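Subclass B3 metallo-beta-lactamase (Sphingobium indicum, PDB 7LUU) probably hydrolyses beta-lactam antibiotics as a zinc-dependent enzyme of subclass B3 with an unusual metal-binding site. Local coordinates at residues Val178-Gly182 / Thr193-Thr197; Ser204-Trp209 / Ile220-Ser224. All coordinates share one frame; numbering follows the deposited sequence.

Contact 1. Residues Val178-Gly182 / Thr193-Thr197; sequences VMKDG and TAHAT
D181 and A196 meet where the two beta-sheets of the metallo-beta-lactamase alpha-beta/beta-alpha sandwich are joined by chain: residues 178-182 lead from strand 176-178 of one sheet toward strand 184-187 of the other, passing over strand 190-196. The end-to-end directions of the touching parts differ by 97°, so the loop crosses the strand rather than pairing with it along its length.

The tight side is apolar and faces inward. The CB of M179 packs against the CB of A194 at 3.8 Å, and both residues are buried. The carbonyl O of K180 also comes near this methyl, 3.9 Å from A194 CB. Beyond the two segments, W207 of strand 205-213 touches both M179 and A194, and L185 also packs on M179.

The outer side is polar and exposed, held by point contacts more than by packing. K180 and D181 are exposed, and the CB of K180 points away from the strand. Two hydrogen bonds hold the loop here: the N of G182 donates to the O of A194 over 2.8 Å, and the N of A196 donates to OD1 of D181 over 2.9 Å. The carboxylate gets there because CG lies opposite the backbone N (chi1 180°), which carries it past H195 CA to the next peptide. The A196 N-H meets OD1 from above the carboxylate plane, 41° out of it. G182 turns the chain with a positive phi, a conformation in which a side chain would crowd the carbonyl O of D181. At the solvent edge a single water donates to two acceptors, D181 OD1 at 2.8 Å and A196 O at 2.8 Å, so that OD1 receives both this water and the A196 N-H.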
ATOM      1  N   VAL A 178      -6.656 -11.920   7.382  1.00 16.14           N
ATOM      2  CA  VAL A 178      -5.373 -11.484   7.949  1.00 17.04           C
ATOM      3  C   VAL A 178      -4.257 -12.403   7.456  1.00 16.31           C
ATOM      4  O   VAL A 178      -4.370 -13.637   7.545  1.00 19.00           O
ATOM      5  CB  VAL A 178      -5.431 -11.501   9.476  1.00 18.96           C
ATOM      6  CG1 VAL A 178      -4.064 -11.297  10.108  1.00 18.39           C
ATOM      7  CG2 VAL A 178      -6.389 -10.423   9.942  1.00 19.41           C
ATOM      8  N   MET A 179      -3.168 -11.813   6.974  1.00 16.24           N
ATOM      9  CA  MET A 179      -1.919 -12.569   6.728  1.00 15.72           C
ATOM     10  C   MET A 179      -0.881 -12.272   7.785  1.00 18.24           C
ATOM     11  O   MET A 179      -0.677 -11.113   8.151  1.00 19.08           O
ATOM     12  CB  MET A 179      -1.294 -12.128   5.443  1.00 18.14           C
ATOM     13  CG  MET A 179      -2.278 -12.161   4.556  1.00 27.13           C
ATOM     14  SD  MET A 179      -2.271 -13.659   3.825  1.00 34.44           S
ATOM     15  CE  MET A 179      -1.764 -12.745   2.416  1.00 15.19           C
ATOM     16  N   LYS A 180      -0.167 -13.322   8.183  1.00 18.44           N
ATOM     17  CA  LYS A 180       0.991 -13.198   9.053  1.00 17.65           C
ATOM     18  C   LYS A 180       2.212 -12.842   8.242  1.00 18.33           C
ATOM     19  O   LYS A 180       2.260 -13.009   7.034  1.00 18.07           O
ATOM     20  CB  LYS A 180       1.271 -14.539   9.724  1.00 18.11           C
ATOM     21  CG  LYS A 180       0.126 -15.015  10.611  1.00 25.37           C
ATOM     22  CD  LYS A 180       0.592 -16.177  11.432  1.00 30.31           C
ATOM     23  CE  LYS A 180      -0.439 -16.614  12.450  1.00 37.55           C
ATOM     24  NZ  LYS A 180      -0.347 -18.088  12.707  1.00 47.54           N
ATOM     25  N   ASP A 181       3.166 -12.239   8.920  1.00 16.65           N
ATOM     26  CA  ASP A 181       4.437 -11.966   8.271  1.00 17.62           C
ATOM     27  C   ASP A 181       5.040 -13.243   7.674  1.00 17.12           C
ATOM     28  O   ASP A 181       5.141 -14.278   8.349  1.00 19.45           O
ATOM     29  CB  ASP A 181       5.383 -11.360   9.303  1.00 16.87           C
ATOM     30  CG  ASP A 181       6.730 -11.055   8.718  1.00 17.97           C
ATOM     31  OD1 ASP A 181       6.782 -10.506   7.619  1.00 18.73           O
ATOM     32  OD2 ASP A 181       7.781 -11.373   9.361  1.00 21.34           O
ATOM     33  N   GLY A 182       5.403 -13.192   6.387  1.00 18.47           N
ATOM     34  CA  GLY A 182       5.947 -14.367   5.697  1.00 20.76           C
ATOM     35  C   GLY A 182       4.903 -15.294   5.098  1.00 18.43           C
ATOM     36  O   GLY A 182       5.274 -16.234   4.360  1.00 18.29           O
ATOM     37  N   THR A 193       3.677 -13.014  -1.427  1.00 16.10           N
ATOM     38  CA  THR A 193       4.102 -13.123  -0.037  1.00 16.01           C
ATOM     39  C   THR A 193       3.847 -11.819   0.703  1.00 15.26           C
ATOM     40  O   THR A 193       4.130 -10.738   0.186  1.00 15.15           O
ATOM     41  CB  THR A 193       5.580 -13.500   0.084  1.00 16.52           C
ATOM     42  OG1 THR A 193       5.795 -14.770  -0.566  1.00 18.36           O
ATOM     43  CG2 THR A 193       5.991 -13.598   1.547  1.00 16.90           C
ATOM     44  N   ALA A 194       3.304 -11.925   1.928  1.00 15.15           N
ATOM     45  CA  ALA A 194       3.093 -10.751   2.806  1.00 15.05           C
ATOM     46  C   ALA A 194       4.349 -10.525   3.651  1.00 16.45           C
ATOM     47  O   ALA A 194       4.903 -11.485   4.220  1.00 16.75           O
ATOM     48  CB  ALA A 194       1.882 -11.036   3.731  1.00 14.60           C
ATOM     49  N   HIS A 195       4.804  -9.269   3.751  1.00 14.50           N
ATOM     50  CA  HIS A 195       5.945  -8.930   4.613  1.00 14.81           C
ATOM     51  C   HIS A 195       5.538  -7.802   5.530  1.00 14.51           C
ATOM     52  O   HIS A 195       5.236  -6.710   5.059  1.00 16.28           O
ATOM     53  CB  HIS A 195       7.176  -8.500   3.815  1.00 17.12           C
ATOM     54  CG  HIS A 195       7.541  -9.448   2.740  1.00 15.59           C
ATOM     55  ND1 HIS A 195       8.383 -10.529   2.927  1.00 16.16           N
ATOM     56  CD2 HIS A 195       7.138  -9.493   1.445  1.00 15.25           C
ATOM     57  CE1 HIS A 195       8.525 -11.173   1.777  1.00 21.00           C
ATOM     58  NE2 HIS A 195       7.780 -10.576   0.858  1.00 15.88           N
ATOM     59  N   ALA A 196       5.580  -8.034   6.829  1.00 14.86           N
ATOM     60  CA  ALA A 196       5.316  -6.913   7.742  1.00 17.29           C
ATOM     61  C   ALA A 196       6.395  -5.864   7.574  1.00 17.20           C
ATOM     62  O   ALA A 196       7.596  -6.172   7.740  1.00 15.90           O
ATOM     63  CB  ALA A 196       5.306  -7.400   9.193  1.00 15.37           C
ATOM     64  N   THR A 197       6.000  -4.587   7.321  1.00 16.07           N
ATOM     65  CA  THR A 197       7.022  -3.528   7.173  1.00 14.74           C
ATOM     66  C   THR A 197       6.548  -2.328   7.992  1.00 13.76           C
ATOM     67  O   THR A 197       6.129  -1.304   7.453  1.00 14.83           O
ATOM     68  CB  THR A 197       7.289  -3.154   5.705  1.00 13.57           C
ATOM     69  OG1 THR A 197       6.034  -2.962   5.017  1.00 14.56           O
ATOM     70  CG2 THR A 197       8.082  -4.280   5.032  1.00 14.14           C
TER
HETATM   71  O   HOH W   1       8.844  -8.638   7.392  1.00 23.30           O

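Contact 2. Residues Ser204-Trp209 / Ile220-Ser224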
ATOM      1  N   SER A 204       1.565  -1.649   8.766  1.00 12.71           N
ATOM      2  CA  SER A 204       1.969  -1.476   7.372  1.00 13.33           C
ATOM      3  C   SER A 204       2.572  -2.768   6.817  1.00 13.01           C
ATOM      4  O   SER A 204       3.342  -3.473   7.512  1.00 13.84           O
ATOM      5  CB  SER A 204       2.994  -0.342   7.265  1.00 13.60           C
ATOM      6  OG  SER A 204       2.339   0.927   7.536  1.00 16.56           O
ATOM      7  N   MET A 205       2.280  -3.035   5.536  1.00 14.32           N
ATOM      8  CA  MET A 205       2.627  -4.351   4.985  1.00 13.82           C
ATOM      9  C   MET A 205       3.008  -4.194   3.523  1.00 15.93           C
ATOM     10  O   MET A 205       2.371  -3.439   2.784  1.00 12.43           O
ATOM     11  CB  MET A 205       1.446  -5.338   5.133  1.00 15.26           C
ATOM     12  CG  MET A 205       1.793  -6.780   4.570  1.00 17.55           C
ATOM     13  SD  MET A 205       0.737  -8.011   5.430  1.00 19.14           S
ATOM     14  CE  MET A 205       1.882  -8.471   6.751  1.00 21.65           C
ATOM     15  N   THR A 206       4.035  -4.940   3.113  1.00 13.14           N
ATOM     16  CA  THR A 206       4.594  -4.951   1.765  1.00 12.24           C
ATOM     17  C   THR A 206       4.298  -6.309   1.143  1.00 14.90           C
ATOM     18  O   THR A 206       4.226  -7.318   1.830  1.00 13.77           O
ATOM     19  CB  THR A 206       6.106  -4.686   1.885  1.00 15.70           C
ATOM     20  OG1 THR A 206       6.294  -3.336   2.284  1.00 13.74           O
ATOM     21  CG2 THR A 206       6.901  -4.987   0.563  1.00 15.20           C
ATOM     22  N   TRP A 207       4.082  -6.325  -0.171  1.00 13.89           N
ATOM     23  CA  TRP A 207       3.695  -7.524  -0.897  1.00 13.53           C
ATOM     24  C   TRP A 207       4.714  -7.828  -1.971  1.00 12.64           C
ATOM     25  O   TRP A 207       5.074  -6.925  -2.724  1.00 15.90           O
ATOM     26  CB  TRP A 207       2.301  -7.257  -1.548  1.00 13.07           C
ATOM     27  CG  TRP A 207       1.296  -6.711  -0.549  1.00 15.94           C
ATOM     28  CD1 TRP A 207       1.009  -5.364  -0.283  1.00 15.94           C
ATOM     29  CD2 TRP A 207       0.575  -7.473   0.416  1.00 14.96           C
ATOM     30  NE1 TRP A 207       0.070  -5.291   0.749  1.00 13.96           N
ATOM     31  CE2 TRP A 207      -0.184  -6.561   1.210  1.00 14.53           C
ATOM     32  CE3 TRP A 207       0.489  -8.869   0.682  1.00 17.63           C
ATOM     33  CZ2 TRP A 207      -1.046  -6.996   2.222  1.00 17.19           C
ATOM     34  CZ3 TRP A 207      -0.365  -9.286   1.658  1.00 18.23           C
ATOM     35  CH2 TRP A 207      -1.119  -8.344   2.446  1.00 20.04           C
ATOM     36  N   SER A 208       5.063  -9.121  -2.149  1.00 13.78           N
ATOM     37  CA  SER A 208       5.984  -9.464  -3.216  1.00 14.60           C
ATOM     38  C   SER A 208       5.488 -10.669  -4.000  1.00 17.05           C
ATOM     39  O   SER A 208       4.820 -11.570  -3.467  1.00 17.54           O
ATOM     40  CB  SER A 208       7.406  -9.757  -2.648  1.00 14.61           C
ATOM     41  OG  SER A 208       7.357 -10.946  -1.819  1.00 17.53           O
ATOM     42  N   TRP A 209       5.859 -10.694  -5.282  1.00 14.26           N
ATOM     43  CA  TRP A 209       5.486 -11.825  -6.091  1.00 14.95           C
ATOM     44  C   TRP A 209       6.305 -11.809  -7.370  1.00 15.54           C
ATOM     45  O   TRP A 209       6.879 -10.791  -7.751  1.00 16.69           O
ATOM     46  CB  TRP A 209       3.969 -11.749  -6.414  1.00 15.15           C
ATOM     47  CG  TRP A 209       3.605 -10.622  -7.398  1.00 14.94           C
ATOM     48  CD1 TRP A 209       3.413 -10.694  -8.763  1.00 15.88           C
ATOM     49  CD2 TRP A 209       3.414  -9.232  -7.041  1.00 13.74           C
ATOM     50  NE1 TRP A 209       3.089  -9.439  -9.274  1.00 15.14           N
ATOM     51  CE2 TRP A 209       3.045  -8.539  -8.237  1.00 13.84           C
ATOM     52  CE3 TRP A 209       3.451  -8.547  -5.841  1.00 13.27           C
ATOM     53  CZ2 TRP A 209       2.814  -7.145  -8.272  1.00 15.44           C
ATOM     54  CZ3 TRP A 209       3.180  -7.114  -5.856  1.00 12.73           C
ATOM     55  CH2 TRP A 209       2.877  -6.460  -7.086  1.00 14.19           C
ATOM     56  N   ILE A 220       8.660  -8.738  -8.169  1.00 15.02           N
ATOM     57  CA  ILE A 220       8.075  -7.410  -7.983  1.00 14.31           C
ATOM     58  C   ILE A 220       7.805  -7.214  -6.487  1.00 15.41           C
ATOM     59  O   ILE A 220       7.314  -8.123  -5.779  1.00 14.67           O
ATOM     60  CB  ILE A 220       6.756  -7.273  -8.775  1.00 15.57           C
ATOM     61  CG1 ILE A 220       7.057  -7.510 -10.287  1.00 18.12           C
ATOM     62  CG2 ILE A 220       6.173  -5.911  -8.570  1.00 16.25           C
ATOM     63  CD1 ILE A 220       5.729  -7.331 -11.142  1.00 20.80           C
ATOM     64  N   VAL A 221       8.064  -5.999  -5.999  1.00 13.27           N
ATOM     65  CA  VAL A 221       7.750  -5.635  -4.633  1.00 12.73           C
ATOM     66  C   VAL A 221       6.828  -4.426  -4.680  1.00 13.49           C
ATOM     67  O   VAL A 221       7.210  -3.402  -5.246  1.00 14.61           O
ATOM     68  CB  VAL A 221       9.030  -5.255  -3.871  1.00 14.04           C
ATOM     69  CG1 VAL A 221       8.696  -4.755  -2.440  1.00 13.56           C
ATOM     70  CG2 VAL A 221       9.905  -6.516  -3.774  1.00 14.84           C
ATOM     71  N   PHE A 222       5.660  -4.511  -4.004  1.00 12.80           N
ATOM     72  CA  PHE A 222       4.794  -3.349  -3.819  1.00 11.85           C
ATOM     73  C   PHE A 222       5.004  -2.939  -2.383  1.00 11.85           C
ATOM     74  O   PHE A 222       4.528  -3.634  -1.460  1.00 13.84           O
ATOM     75  CB  PHE A 222       3.337  -3.719  -4.121  1.00 11.69           C
ATOM     76  CG  PHE A 222       2.394  -2.494  -4.183  1.00 11.64           C
ATOM     77  CD1 PHE A 222       2.225  -1.701  -3.067  1.00 12.44           C
ATOM     78  CD2 PHE A 222       1.759  -2.124  -5.392  1.00 12.50           C
ATOM     79  CE1 PHE A 222       1.358  -0.636  -3.092  1.00 11.66           C
ATOM     80  CE2 PHE A 222       0.869  -1.058  -5.419  1.00 14.43           C
ATOM     81  CZ  PHE A 222       0.672  -0.301  -4.280  1.00 13.85           C
ATOM     82  N   ALA A 223       5.788  -1.867  -2.188  1.00 12.96           N
ATOM     83  CA  ALA A 223       6.271  -1.468  -0.844  1.00 12.25           C
ATOM     84  C   ALA A 223       5.291  -0.534  -0.182  1.00 12.76           C
ATOM     85  O   ALA A 223       4.802   0.410  -0.809  1.00 13.94           O
ATOM     86  CB  ALA A 223       7.641  -0.749  -0.969  1.00 15.12           C
ATOM     87  N   SER A 224       4.951  -0.824   1.084  1.00 13.65           N
ATOM     88  CA  SER A 224       4.235   0.180   1.858  1.00 13.68           C
ATOM     89  C   SER A 224       5.108   1.400   2.062  1.00 12.11           C
ATOM     90  O   SER A 224       6.350   1.340   1.951  1.00 15.73           O
ATOM     91  CB  SER A 224       3.834  -0.345   3.242  1.00 13.71           C
ATOM     92  OG  SER A 224       5.029  -0.447   4.069  1.00 15.89           O
TER
HETATM   93  O   HOH W   2       8.239  -0.940   2.516  1.00 27.96           O
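A chi1 of 71° sets the CG of W209 between its backbone N and carbonyl carbon, and the indole thereby lies across I220, whose CG1 lies beside the backbone N (chi1 -59°), leaving CG2 anti to that N. The result is a CH-pi contact: I220 CG2 stands 3.9 Å from the centroid of the six-membered ring of W209, over one face. F222 meets the same ring differently, its CB lying at the edge, 3.8 Å from W209 CZ3.

The backbones form an antiparallel hairpin, with strand directions 167° apart. W207-F222 and W209-I220 are hydrogen-bonded pairs, each with two bonds; S208-V221 between them is non-hydrogen-bonded. Where 205-213 begins and 216-223 ends, a side chain takes over from the backbone as acceptor: the N of S224 donates to OG1 of T206 over 3.1 Å. The T206 methyl CG2 meets V221 CG1 at 3.5 Å, on the side of the sheet away from the tryptophans.

T206 OG1 is further bonded to T197, while W209 NE1 reaches S68. Strands 190-196 and 262-265 flank the hairpin within the sheet, and strand 87-90 of the other sheet packs through I90 on W207, W209 and F222.

Overall arrangement
Contact 2 is core and contact 1 only partly buried: ten of the eleven touching residues are buried in the former, two of eight in the latter. Their chemistry follows suit. Paired backbone bonds and aromatic packing bind 204-209 to 220-224, whereas 178-182 is held to 193-197 by two hydrogen bonds, a water and one small apolar patch. They share a sheet through the neighbouring strands 190-196 and 205-213, while 178-182 is a loop arriving from the other sheet. They touch directly: H195 NE2 lies 2.7 Å from S208 OG, a probable hydrogen bond. Contact 2 reaches nearer the metal site: the S204 side chain is about 4 Å from that of E122, the A196 side chain about 12 Å.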